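Long-range contacts in probable translation factor yciO (PDB 1KK9), which is of unknown cellular function but may bind double-stranded RNA and belongs to the SUA5 family: residues 106-111 against 136-141; 113-118 against 199-204. All coordinates share one frame; numbering follows the deposited sequence.

Contact 1. Residues 106-111 against 136-141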
loop_
_atom_site.group_PDB
_atom_site.type_symbol
_atom_site.label_atom_id
_atom_site.label_comp_id
_atom_site.label_asym_id
_atom_site.label_seq_id
_atom_site.Cartn_x
_atom_site.Cartn_y
_atom_site.Cartn_z
ATOM N N ASN A 106 17.915 -2.946 -5.673
ATOM C CA ASN A 106 18.119 -4.221 -5.005
ATOM C C ASN A 106 17.312 -4.430 -3.731
ATOM O O ASN A 106 17.429 -5.463 -3.076
ATOM C CB ASN A 106 19.612 -4.417 -4.748
ATOM C CG ASN A 106 20.406 -4.462 -6.042
ATOM O OD1 ASN A 106 20.217 -5.366 -6.863
ATOM N ND2 ASN A 106 21.276 -3.475 -6.245
ATOM N N ASN A 107 16.477 -3.456 -3.397
ATOM C CA ASN A 107 15.650 -3.571 -2.215
ATOM C C ASN A 107 14.180 -3.568 -2.614
ATOM O O ASN A 107 13.358 -2.894 -2.006
ATOM C CB ASN A 107 15.982 -2.437 -1.254
ATOM C CG ASN A 107 17.446 -2.436 -0.867
ATOM O OD1 ASN A 107 18.232 -1.634 -1.366
ATOM N ND2 ASN A 107 17.828 -3.366 0.008
ATOM N N THR A 108 13.874 -4.342 -3.648
ATOM C CA THR A 108 12.528 -4.479 -4.182
ATOM C C THR A 108 12.391 -5.868 -4.801
ATOM O O THR A 108 13.341 -6.387 -5.387
ATOM C CB THR A 108 12.257 -3.409 -5.270
ATOM O OG1 THR A 108 12.180 -2.118 -4.652
ATOM C CG2 THR A 108 10.959 -3.682 -5.994
ATOM N N PRO A 109 11.205 -6.486 -4.694
ATOM C CA PRO A 109 9.994 -5.979 -4.041
ATOM C C PRO A 109 9.893 -6.315 -2.549
ATOM O O PRO A 109 10.708 -7.058 -2.007
ATOM C CB PRO A 109 8.891 -6.648 -4.836
ATOM C CG PRO A 109 9.472 -8.022 -5.043
ATOM C CD PRO A 109 10.908 -7.716 -5.455
ATOM N N GLY A 110 8.878 -5.745 -1.905
ATOM C CA GLY A 110 8.617 -5.993 -0.499
ATOM C C GLY A 110 9.410 -5.232 0.540
ATOM O O GLY A 110 10.370 -4.531 0.223
ATOM N N ASN A 111 8.951 -5.360 1.787
ATOM C CA ASN A 111 9.581 -4.767 2.960
ATOM C C ASN A 111 9.768 -3.262 3.070
ATOM O O ASN A 111 10.121 -2.765 4.143
ATOM C CB ASN A 111 10.942 -5.422 3.173
ATOM C CG ASN A 111 10.857 -6.922 3.194
ATOM O OD1 ASN A 111 10.176 -7.499 4.035
ATOM N ND2 ASN A 111 11.541 -7.566 2.258
HETATM N N MSE A 136 5.692 5.270 -2.145
HETATM C CA MSE A 136 5.652 4.327 -3.252
HETATM C C MSE A 136 6.028 2.990 -2.619
HETATM O O MSE A 136 6.957 2.927 -1.816
HETATM C CB MSE A 136 6.665 4.727 -4.315
HETATM C CG MSE A 136 6.468 6.146 -4.815
HETATM SE SE MSE A 136 4.671 6.468 -5.459
HETATM C CE MSE A 136 4.637 5.261 -6.964
ATOM N N ARG A 137 5.310 1.932 -2.988
ATOM C CA ARG A 137 5.528 0.607 -2.416
ATOM C C ARG A 137 5.221 -0.527 -3.400
ATOM O O ARG A 137 4.146 -0.573 -3.994
ATOM C CB ARG A 137 4.659 0.492 -1.154
ATOM C CG ARG A 137 4.552 -0.865 -0.491
ATOM C CD ARG A 137 3.798 -0.689 0.818
ATOM N NE ARG A 137 3.377 -1.935 1.447
ATOM C CZ ARG A 137 2.685 -2.001 2.583
ATOM N NH1 ARG A 137 2.341 -0.889 3.219
ATOM N NH2 ARG A 137 2.333 -3.180 3.079
ATOM N N VAL A 138 6.181 -1.439 -3.569
ATOM C CA VAL A 138 6.027 -2.589 -4.462
ATOM C C VAL A 138 5.943 -3.846 -3.591
ATOM O O VAL A 138 6.930 -4.259 -2.985
ATOM C CB VAL A 138 7.227 -2.729 -5.448
ATOM C CG1 VAL A 138 7.037 -3.960 -6.323
ATOM C CG2 VAL A 138 7.368 -1.482 -6.329
ATOM N N PRO A 139 4.753 -4.463 -3.517
ATOM C CA PRO A 139 4.564 -5.669 -2.706
ATOM C C PRO A 139 5.193 -6.872 -3.391
ATOM O O PRO A 139 5.302 -6.916 -4.615
ATOM C CB PRO A 139 3.047 -5.772 -2.598
ATOM C CG PRO A 139 2.598 -5.286 -3.943
ATOM C CD PRO A 139 3.505 -4.092 -4.212
ATOM N N SER A 140 5.615 -7.851 -2.606
ATOM C CA SER A 140 6.247 -9.032 -3.174
ATOM C C SER A 140 5.327 -10.253 -3.195
ATOM O O SER A 140 5.668 -11.274 -3.786
ATOM C CB SER A 140 7.503 -9.352 -2.377
ATOM O OG SER A 140 7.173 -9.559 -1.022
ATOM N N ASN A 141 4.161 -10.151 -2.563
ATOM C CA ASN A 141 3.261 -11.296 -2.523
ATOM C C ASN A 141 2.335 -11.459 -3.725
ATOM O O ASN A 141 1.814 -10.484 -4.279
ATOM C CB ASN A 141 2.434 -11.285 -1.236
ATOM C CG ASN A 141 1.493 -10.107 -1.161
ATOM O OD1 ASN A 141 1.923 -8.958 -1.218
ATOM N ND2 ASN A 141 0.202 -10.385 -1.030
#
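Pro109 and Gly110 lie against Val138 and Ser140 at the open end of the antiparallel pair 112-117 and 133-137, neighbouring strands in the open twisted alpha/beta sheet of this YrdC-like protein. Residues 106-111 run from helix 98-105 into strand 112-117, and residues 136-141 leave strand 133-137 for helix 142-151. The pair offers a worked example of how two irregular loops can be joined by one main-chain bond and a small apolar patch.

The polar part is that single bond: Gly110 N donates to Val138 O over 2.7 Å, with an N-H...O angle of 164°. It lies just before strand 112-117 and just after strand 133-137, and continues the link between the two chains into the loops. The peptide bond before Pro109 is cis and the chain bends at the proline; Gly110, with its positive phi, then leads toward strand 112-117.

The apolar part gathers on Val138. Its CG1 is anti to the backbone N (chi1 178°), and this branch reaches Pro109 CB at 3.6 Å. Thr108 adds its methyl, CG2, which lies 3.9 Å from Val138 CB, the two side chains crossing at about a right angle. The Thr108 hydroxyl is used on its own side, bonding Met104 O. At the far edge of the proline ring, Pro109 CG rests 3.6 Å from Ser140 CB.

Asp50 bridges the two loops: OD1 accepts from Ser140 N and OD2 from Asn111 N. Asn141 occupies the N-cap position of the following helix, while its ND2 bonds Pro48 O.

The serine hydroxyl completes the contact: with OG between its own backbone N and carbonyl carbon (chi1 58°), Ser140 OG comes alongside Gly110 CA at 3.9 Å.

Contact 2. Residues 113-118 against 199-204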
loop_
_atom_site.group_PDB
_atom_site.type_symbol
_atom_site.label_atom_id
_atom_site.label_comp_id
_atom_site.label_asym_id
_atom_site.label_seq_id
_atom_site.Cartn_x
_atom_site.Cartn_y
_atom_site.Cartn_z
ATOM N N THR A 113 8.717 1.049 1.947
ATOM C CA THR A 113 7.860 2.107 1.463
ATOM C C THR A 113 8.840 3.256 1.247
ATOM O O THR A 113 9.545 3.653 2.173
ATOM C CB THR A 113 6.814 2.531 2.481
ATOM O OG1 THR A 113 5.967 1.420 2.787
ATOM C CG2 THR A 113 5.982 3.667 1.920
ATOM N N PHE A 114 8.897 3.761 0.018
ATOM C CA PHE A 114 9.810 4.841 -0.333
ATOM C C PHE A 114 9.081 6.153 -0.557
ATOM O O PHE A 114 8.218 6.265 -1.429
ATOM C CB PHE A 114 10.588 4.481 -1.597
ATOM C CG PHE A 114 11.384 3.210 -1.480
ATOM C CD1 PHE A 114 12.438 3.110 -0.577
ATOM C CD2 PHE A 114 11.083 2.115 -2.282
ATOM C CE1 PHE A 114 13.182 1.930 -0.472
ATOM C CE2 PHE A 114 11.820 0.927 -2.188
ATOM C CZ PHE A 114 12.873 0.837 -1.278
ATOM N N ILE A 115 9.445 7.152 0.231
ATOM C CA ILE A 115 8.845 8.468 0.118
ATOM C C ILE A 115 9.580 9.270 -0.954
ATOM O O ILE A 115 10.781 9.526 -0.852
ATOM C CB ILE A 115 8.892 9.185 1.471
ATOM C CG1 ILE A 115 8.121 8.337 2.495
ATOM C CG2 ILE A 115 8.295 10.590 1.349
ATOM C CD1 ILE A 115 8.215 8.818 3.904
ATOM N N LEU A 116 8.837 9.635 -1.991
ATOM C CA LEU A 116 9.361 10.388 -3.121
ATOM C C LEU A 116 8.407 11.519 -3.495
ATOM O O LEU A 116 7.312 11.615 -2.957
ATOM C CB LEU A 116 9.529 9.447 -4.315
ATOM C CG LEU A 116 10.541 8.310 -4.139
ATOM C CD1 LEU A 116 10.408 7.299 -5.262
ATOM C CD2 LEU A 116 11.937 8.898 -4.117
ATOM N N LYS A 117 8.833 12.381 -4.414
ATOM C CA LYS A 117 7.995 13.483 -4.875
ATOM C C LYS A 117 7.065 12.902 -5.928
ATOM O O LYS A 117 7.516 12.205 -6.837
ATOM C CB LYS A 117 8.846 14.578 -5.520
ATOM C CG LYS A 117 9.800 15.289 -4.580
ATOM C CD LYS A 117 9.073 16.234 -3.621
ATOM C CE LYS A 117 10.084 17.051 -2.801
ATOM N NZ LYS A 117 9.446 18.157 -2.010
ATOM N N GLY A 118 5.773 13.193 -5.822
ATOM C CA GLY A 118 4.843 12.655 -6.795
ATOM C C GLY A 118 4.859 13.409 -8.107
ATOM O O GLY A 118 5.081 14.617 -8.125
ATOM N N VAL A 199 10.178 2.420 6.287
ATOM C CA VAL A 199 9.916 3.581 5.455
ATOM C C VAL A 199 11.177 4.417 5.293
ATOM O O VAL A 199 11.769 4.864 6.270
ATOM C CB VAL A 199 8.765 4.434 6.051
ATOM C CG1 VAL A 199 8.509 5.662 5.191
ATOM C CG2 VAL A 199 7.501 3.589 6.137
ATOM N N ILE A 200 11.590 4.603 4.045
ATOM C CA ILE A 200 12.786 5.370 3.739
ATOM C C ILE A 200 12.417 6.603 2.934
ATOM O O ILE A 200 11.790 6.498 1.877
ATOM C CB ILE A 200 13.793 4.558 2.888
ATOM C CG1 ILE A 200 14.161 3.248 3.589
ATOM C CG2 ILE A 200 15.035 5.407 2.614
ATOM C CD1 ILE A 200 14.774 3.419 4.962
ATOM N N ASP A 201 12.792 7.769 3.434
ATOM C CA ASP A 201 12.518 8.999 2.714
ATOM C C ASP A 201 13.695 9.185 1.757
ATOM O O ASP A 201 14.850 9.167 2.175
ATOM C CB ASP A 201 12.437 10.187 3.671
ATOM C CG ASP A 201 12.006 11.465 2.968
ATOM O OD1 ASP A 201 12.461 11.702 1.823
ATOM O OD2 ASP A 201 11.215 12.234 3.560
ATOM N N LEU A 202 13.399 9.348 0.474
ATOM C CA LEU A 202 14.445 9.513 -0.523
ATOM C C LEU A 202 14.382 10.866 -1.222
ATOM O O LEU A 202 15.021 11.063 -2.253
ATOM C CB LEU A 202 14.343 8.400 -1.575
ATOM C CG LEU A 202 14.598 6.953 -1.139
ATOM C CD1 LEU A 202 14.285 6.020 -2.298
ATOM C CD2 LEU A 202 16.057 6.782 -0.693
ATOM N N THR A 203 13.623 11.802 -0.670
ATOM C CA THR A 203 13.508 13.112 -1.300
ATOM C C THR A 203 14.746 13.998 -1.129
ATOM O O THR A 203 14.994 14.874 -1.954
ATOM C CB THR A 203 12.281 13.860 -0.776
ATOM O OG1 THR A 203 12.401 14.032 0.640
ATOM C CG2 THR A 203 11.020 13.067 -1.081
ATOM N N ASP A 204 15.526 13.776 -0.074
ATOM C CA ASP A 204 16.727 14.577 0.138
ATOM C C ASP A 204 18.011 13.846 -0.217
ATOM O O ASP A 204 17.997 12.656 -0.550
ATOM C CB ASP A 204 16.806 15.068 1.582
ATOM C CG ASP A 204 16.016 16.341 1.799
ATOM O OD1 ASP A 204 14.765 16.285 1.731
ATOM O OD2 ASP A 204 16.652 17.404 2.023
#
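Ile115 CG1 stands anti to its carbonyl carbon (chi1 -59°) and the chain runs on extended (chi2 173°), bringing CD1 to Val199 CG1, itself anti to its amide nitrogen, at a tight 3.4 Å. Strands 113-117 and 199-201 are parallel neighbours in the mixed, twisted YrdC-like sheet; the axes of these short segments approach to 4.7 Å and are inclined by 25°.

A regular parallel ladder sets the register. Ile200 bonds both ways, its N to Thr113 O and its O receiving Ile115 N, each at 2.9 Å. Leu202 N then donates to Ile115 O, carrying the pattern one residue beyond strand 199-201.

Thr113, Ile115, Val199 and Asp201 share one face, where Val210 of strand 208-211 touches Ile115, Val199 and Asp201. On the other, Ile200 CB approaches the edge of the Phe114 ring at CD1 (4.0 Å), while Leu202 CB packs on Leu116 CD2 at 3.5 Å; helix 98-105 lies over this side, with Met104 touching Phe114, Leu116 and Leu202.

At the end of strand 199-201, Asp201 OD1 accepts from Thr203 N in an Asx turn and, through its syn lone pair, from Thr203 OG1 at 2.6 Å. Its OD2 forms a salt bridge with Arg131, so both carboxylate oxygens are engaged. Turned this way, Thr203 sets its methyl CG2 3.6 Å from Ile115 O.

Overall arrangement
Read from the N terminus, the four segments come in the order 106-111, 113-118, 136-141 and 199-204, so the contacts cross rather than nest. Contact 1 closes a loop with 24 residues between its segments, at the open end of the antiparallel pair 112-117 and 133-137. Contact 2 closes a longer one, with 80 residues between, by bringing strand 198-201 to the other edge of strand 112-117. That strand is therefore the shared element: Phe114 N probably bonds Met136 O at 2.8 Å, joining the two contacts, whose centres are about 14 Å apart. Together they join strands 133-137, 112-117 and 198-201 side by side, contact 1 extending the first pair into its flanking loops.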